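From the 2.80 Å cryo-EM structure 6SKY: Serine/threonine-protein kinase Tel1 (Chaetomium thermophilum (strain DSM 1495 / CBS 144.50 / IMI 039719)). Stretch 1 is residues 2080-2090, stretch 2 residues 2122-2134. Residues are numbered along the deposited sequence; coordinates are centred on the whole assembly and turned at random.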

# COMPACT_ATOMS: atom_id res chain seq x y z
N LEU A 2080 -9.85 19.58 -26.55
CA LEU A 2080 -11.23 19.55 -27.00
C LEU A 2080 -12.18 19.27 -25.84
O LEU A 2080 -13.20 19.94 -25.68
CB LEU A 2080 -11.38 18.50 -28.09
CG LEU A 2080 -12.70 18.41 -28.81
CD1 LEU A 2080 -12.76 19.48 -29.86
CD2 LEU A 2080 -12.83 17.05 -29.43
N ARG A 2081 -11.86 18.27 -25.02
CA ARG A 2081 -12.73 17.95 -23.91
C ARG A 2081 -12.67 19.01 -22.82
O ARG A 2081 -13.66 19.23 -22.13
CB ARG A 2081 -12.40 16.58 -23.36
CG ARG A 2081 -12.40 15.52 -24.43
CD ARG A 2081 -12.07 14.16 -23.88
NE ARG A 2081 -13.24 13.58 -23.25
CZ ARG A 2081 -14.06 12.74 -23.86
NH1 ARG A 2081 -15.11 12.27 -23.21
NH2 ARG A 2081 -13.82 12.37 -25.10
N GLN A 2082 -11.53 19.69 -22.66
CA GLN A 2082 -11.48 20.83 -21.75
C GLN A 2082 -12.43 21.94 -22.19
O GLN A 2082 -13.12 22.54 -21.36
CB GLN A 2082 -10.06 21.36 -21.65
CG GLN A 2082 -9.15 20.52 -20.80
CD GLN A 2082 -7.70 20.95 -20.91
OE1 GLN A 2082 -7.38 21.92 -21.58
NE2 GLN A 2082 -6.82 20.21 -20.26
N GLN A 2083 -12.47 22.23 -23.48
CA GLN A 2083 -13.38 23.26 -23.98
C GLN A 2083 -14.84 22.84 -23.80
O GLN A 2083 -15.69 23.66 -23.44
CB GLN A 2083 -13.10 23.56 -25.44
CG GLN A 2083 -11.70 23.98 -25.74
CD GLN A 2083 -11.35 25.29 -25.10
OE1 GLN A 2083 -12.21 26.12 -24.86
NE2 GLN A 2083 -10.08 25.47 -24.81
N LEU A 2084 -15.15 21.57 -24.05
CA LEU A 2084 -16.52 21.12 -23.84
C LEU A 2084 -16.90 21.18 -22.37
O LEU A 2084 -18.05 21.50 -22.03
CB LEU A 2084 -16.68 19.71 -24.39
CG LEU A 2084 -16.81 19.64 -25.90
CD1 LEU A 2084 -16.69 18.23 -26.36
CD2 LEU A 2084 -18.14 20.21 -26.30
N GLY A 2085 -15.96 20.90 -21.47
CA GLY A 2085 -16.24 21.04 -20.06
C GLY A 2085 -16.41 22.48 -19.62
O GLY A 2085 -17.19 22.76 -18.72
N ALA A 2086 -15.69 23.40 -20.25
CA ALA A 2086 -15.94 24.82 -20.02
C ALA A 2086 -17.35 25.21 -20.43
O ALA A 2086 -18.02 25.97 -19.73
CB ALA A 2086 -14.92 25.66 -20.78
N LEU A 2087 -17.81 24.70 -21.57
CA LEU A 2087 -19.19 24.94 -21.97
C LEU A 2087 -20.17 24.40 -20.94
O LEU A 2087 -21.17 25.06 -20.62
CB LEU A 2087 -19.46 24.30 -23.33
CG LEU A 2087 -18.95 24.97 -24.59
CD1 LEU A 2087 -19.29 24.11 -25.76
CD2 LEU A 2087 -19.58 26.31 -24.74
N ALA A 2088 -19.92 23.20 -20.42
CA ALA A 2088 -20.82 22.62 -19.43
C ALA A 2088 -20.84 23.43 -18.14
O ALA A 2088 -21.90 23.63 -17.53
CB ALA A 2088 -20.42 21.18 -19.15
N ALA A 2089 -19.68 23.91 -17.70
CA ALA A 2089 -19.60 24.75 -16.51
C ALA A 2089 -20.37 26.05 -16.69
O ALA A 2089 -21.12 26.47 -15.80
CB ALA A 2089 -18.14 25.04 -16.18
N LEU A 2090 -20.17 26.73 -17.82
CA LEU A 2090 -20.90 27.97 -18.08
C LEU A 2090 -22.40 27.72 -18.16
O LEU A 2090 -23.19 28.57 -17.73
CB LEU A 2090 -20.40 28.62 -19.36
CG LEU A 2090 -19.01 29.22 -19.34
CD1 LEU A 2090 -18.54 29.45 -20.74
CD2 LEU A 2090 -19.01 30.51 -18.59
N GLY A 2122 -17.72 7.97 -16.08
CA GLY A 2122 -17.08 8.76 -17.10
C GLY A 2122 -15.60 8.98 -16.85
O GLY A 2122 -15.03 8.56 -15.85
N ARG A 2123 -14.98 9.66 -17.80
CA ARG A 2123 -13.56 9.96 -17.72
C ARG A 2123 -13.30 10.90 -16.55
O ARG A 2123 -14.12 11.75 -16.22
CB ARG A 2123 -13.09 10.58 -19.02
CG ARG A 2123 -11.61 10.62 -19.20
CD ARG A 2123 -11.28 10.83 -20.65
NE ARG A 2123 -12.12 10.00 -21.51
CZ ARG A 2123 -11.86 9.75 -22.78
NH1 ARG A 2123 -12.69 8.99 -23.49
NH2 ARG A 2123 -10.78 10.25 -23.35
N TYR A 2124 -12.13 10.75 -15.92
CA TYR A 2124 -11.92 11.47 -14.67
C TYR A 2124 -11.61 12.94 -14.88
O TYR A 2124 -12.01 13.77 -14.06
CB TYR A 2124 -10.80 10.83 -13.86
CG TYR A 2124 -10.46 11.64 -12.64
CD1 TYR A 2124 -11.36 11.75 -11.59
CD2 TYR A 2124 -9.26 12.31 -12.54
CE1 TYR A 2124 -11.06 12.50 -10.48
CE2 TYR A 2124 -8.96 13.06 -11.44
CZ TYR A 2124 -9.86 13.15 -10.42
OH TYR A 2124 -9.54 13.90 -9.31
N ALA A 2125 -10.90 13.30 -15.95
CA ALA A 2125 -10.58 14.71 -16.17
C ALA A 2125 -11.84 15.54 -16.34
O ALA A 2125 -12.00 16.60 -15.71
CB ALA A 2125 -9.66 14.84 -17.39
N ASP A 2126 -12.77 15.07 -17.17
CA ASP A 2126 -14.01 15.80 -17.41
C ASP A 2126 -14.84 15.91 -16.14
O ASP A 2126 -15.39 16.97 -15.84
CB ASP A 2126 -14.82 15.10 -18.50
CG ASP A 2126 -13.96 14.59 -19.63
OD1 ASP A 2126 -12.80 15.03 -19.74
OD2 ASP A 2126 -14.44 13.73 -20.40
N VAL A 2127 -14.94 14.81 -15.40
CA VAL A 2127 -15.75 14.80 -14.19
C VAL A 2127 -15.18 15.74 -13.15
O VAL A 2127 -15.91 16.52 -12.54
CB VAL A 2127 -15.87 13.36 -13.65
CG1 VAL A 2127 -16.55 13.38 -12.31
CG2 VAL A 2127 -16.66 12.52 -14.60
N SER A 2128 -13.87 15.70 -12.95
CA SER A 2128 -13.27 16.56 -11.94
C SER A 2128 -13.42 18.02 -12.32
O SER A 2128 -13.72 18.86 -11.46
CB SER A 2128 -11.80 16.21 -11.76
OG SER A 2128 -11.04 16.66 -12.85
N GLN A 2129 -13.23 18.35 -13.59
CA GLN A 2129 -13.39 19.73 -14.04
C GLN A 2129 -14.81 20.24 -13.80
O GLN A 2129 -15.01 21.31 -13.21
CB GLN A 2129 -13.03 19.81 -15.51
CG GLN A 2129 -13.26 21.13 -16.15
CD GLN A 2129 -12.77 21.15 -17.56
OE1 GLN A 2129 -12.08 20.25 -17.99
NE2 GLN A 2129 -13.14 22.18 -18.29
N ILE A 2130 -15.81 19.48 -14.25
CA ILE A 2130 -17.19 19.90 -14.08
C ILE A 2130 -17.54 20.04 -12.61
O ILE A 2130 -18.22 20.99 -12.21
CB ILE A 2130 -18.13 18.92 -14.80
CG1 ILE A 2130 -17.90 18.98 -16.30
CG2 ILE A 2130 -19.56 19.24 -14.50
CD1 ILE A 2130 -18.77 18.03 -17.05
N LEU A 2131 -17.07 19.12 -11.78
CA LEU A 2131 -17.47 19.14 -10.38
C LEU A 2131 -16.81 20.28 -9.62
O LEU A 2131 -17.44 20.90 -8.75
CB LEU A 2131 -17.16 17.80 -9.73
CG LEU A 2131 -18.09 16.66 -10.11
CD1 LEU A 2131 -17.69 15.43 -9.38
CD2 LEU A 2131 -19.51 17.01 -9.79
N SER A 2132 -15.55 20.59 -9.93
CA SER A 2132 -14.91 21.73 -9.28
C SER A 2132 -15.58 23.04 -9.67
O SER A 2132 -15.82 23.90 -8.82
CB SER A 2132 -13.44 21.77 -9.63
OG SER A 2132 -13.27 22.26 -10.93
N CYS A 2133 -15.90 23.20 -10.96
CA CYS A 2133 -16.60 24.41 -11.36
C CYS A 2133 -17.98 24.50 -10.71
O CYS A 2133 -18.43 25.60 -10.38
CB CYS A 2133 -16.71 24.48 -12.87
SG CYS A 2133 -15.20 24.99 -13.68
N ARG A 2134 -18.66 23.37 -10.53
CA ARG A 2134 -19.96 23.40 -9.88
C ARG A 2134 -19.85 23.83 -8.43
O ARG A 2134 -20.72 24.54 -7.91
CB ARG A 2134 -20.61 22.02 -9.98
CG ARG A 2134 -21.98 21.95 -9.37
CD ARG A 2134 -22.38 20.53 -9.15
NE ARG A 2134 -22.62 19.82 -10.39
CZ ARG A 2134 -22.93 18.53 -10.47
NH1 ARG A 2134 -23.13 17.96 -11.64
NH2 ARG A 2134 -23.04 17.81 -9.37

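Two helices of the Tel1 kinase run side by side in roughly the same direction, their N-to-C directions 29° apart and their axes approaching to 9.3 Å. The contact is modest, 446 Å² counting both sides, and its character changes along stretch 2, from charged at the start to apolar at the end.

Gly-2122 makes no contact. Arg-2123, at the N-cap position right before the helix, points toward stretch 1 and extends its chain (chi1 and chi2 both t) until its guanidinium lies flat on that of Arg-2081, centres 3.9 Å apart and planes at 5°. Two like charges sit close here, with Arg-2081 NH2 and Arg-2123 NH1 also 3.9 Å apart. The flat, delocalised groups can pack face to face, while the edge of the Arg-2081 guanidinium remains free for an acid.

That acid is Asp-2126, one turn of the helix on. Its short side chain, chi1 m, points toward stretch 1 and places Asp-2126 OD2 near the guanidinium plane, where it accepts from Arg-2081 NE at 3.1 Å and from Arg-2081 NH1 at 3.2 Å. The salt bridge thus supplies a negative charge beside the arginine pair. Arg-2081 reaches it by turning at chi3 (p), and is the most heavily covered residue of the contact.

Gln-2129 comes next on the same face. With chi1 and chi2 both t, it stretches across so that Gln-2129 NE2 donates to the backbone oxygen of Gln-2082, Gln-2082 O, at 3.1 Å. Gln-2082 O already accepts from Ala-2086 N within its own helix, at 2.9 Å, so the amide adds a second donor to an oxygen in helical use. Gly-2085 makes the approach possible: an ideal CB there would point toward stretch 2 and lie 2.8 Å from Gln-2129 NE2, a clash. The rule is a long polar side chain on one helix matched to a glycine on the other.

Beyond this point small residues let the backbones come close, with Ala-2089 CA and Ile-2130 CA 5.9 Å apart. Ile-2130 leaves its backbone sideways, but its end comes nearer, and its CD1 packs against Ala-2088 CB at 4.1 Å; the long apolar arm meets the small alanine. Cys-2133 closes the contact, pointing toward stretch 1 with its CB 3.6 Å from Ala-2089 CB. Both alanines and both of these partners are buried, as suits their apolar packing.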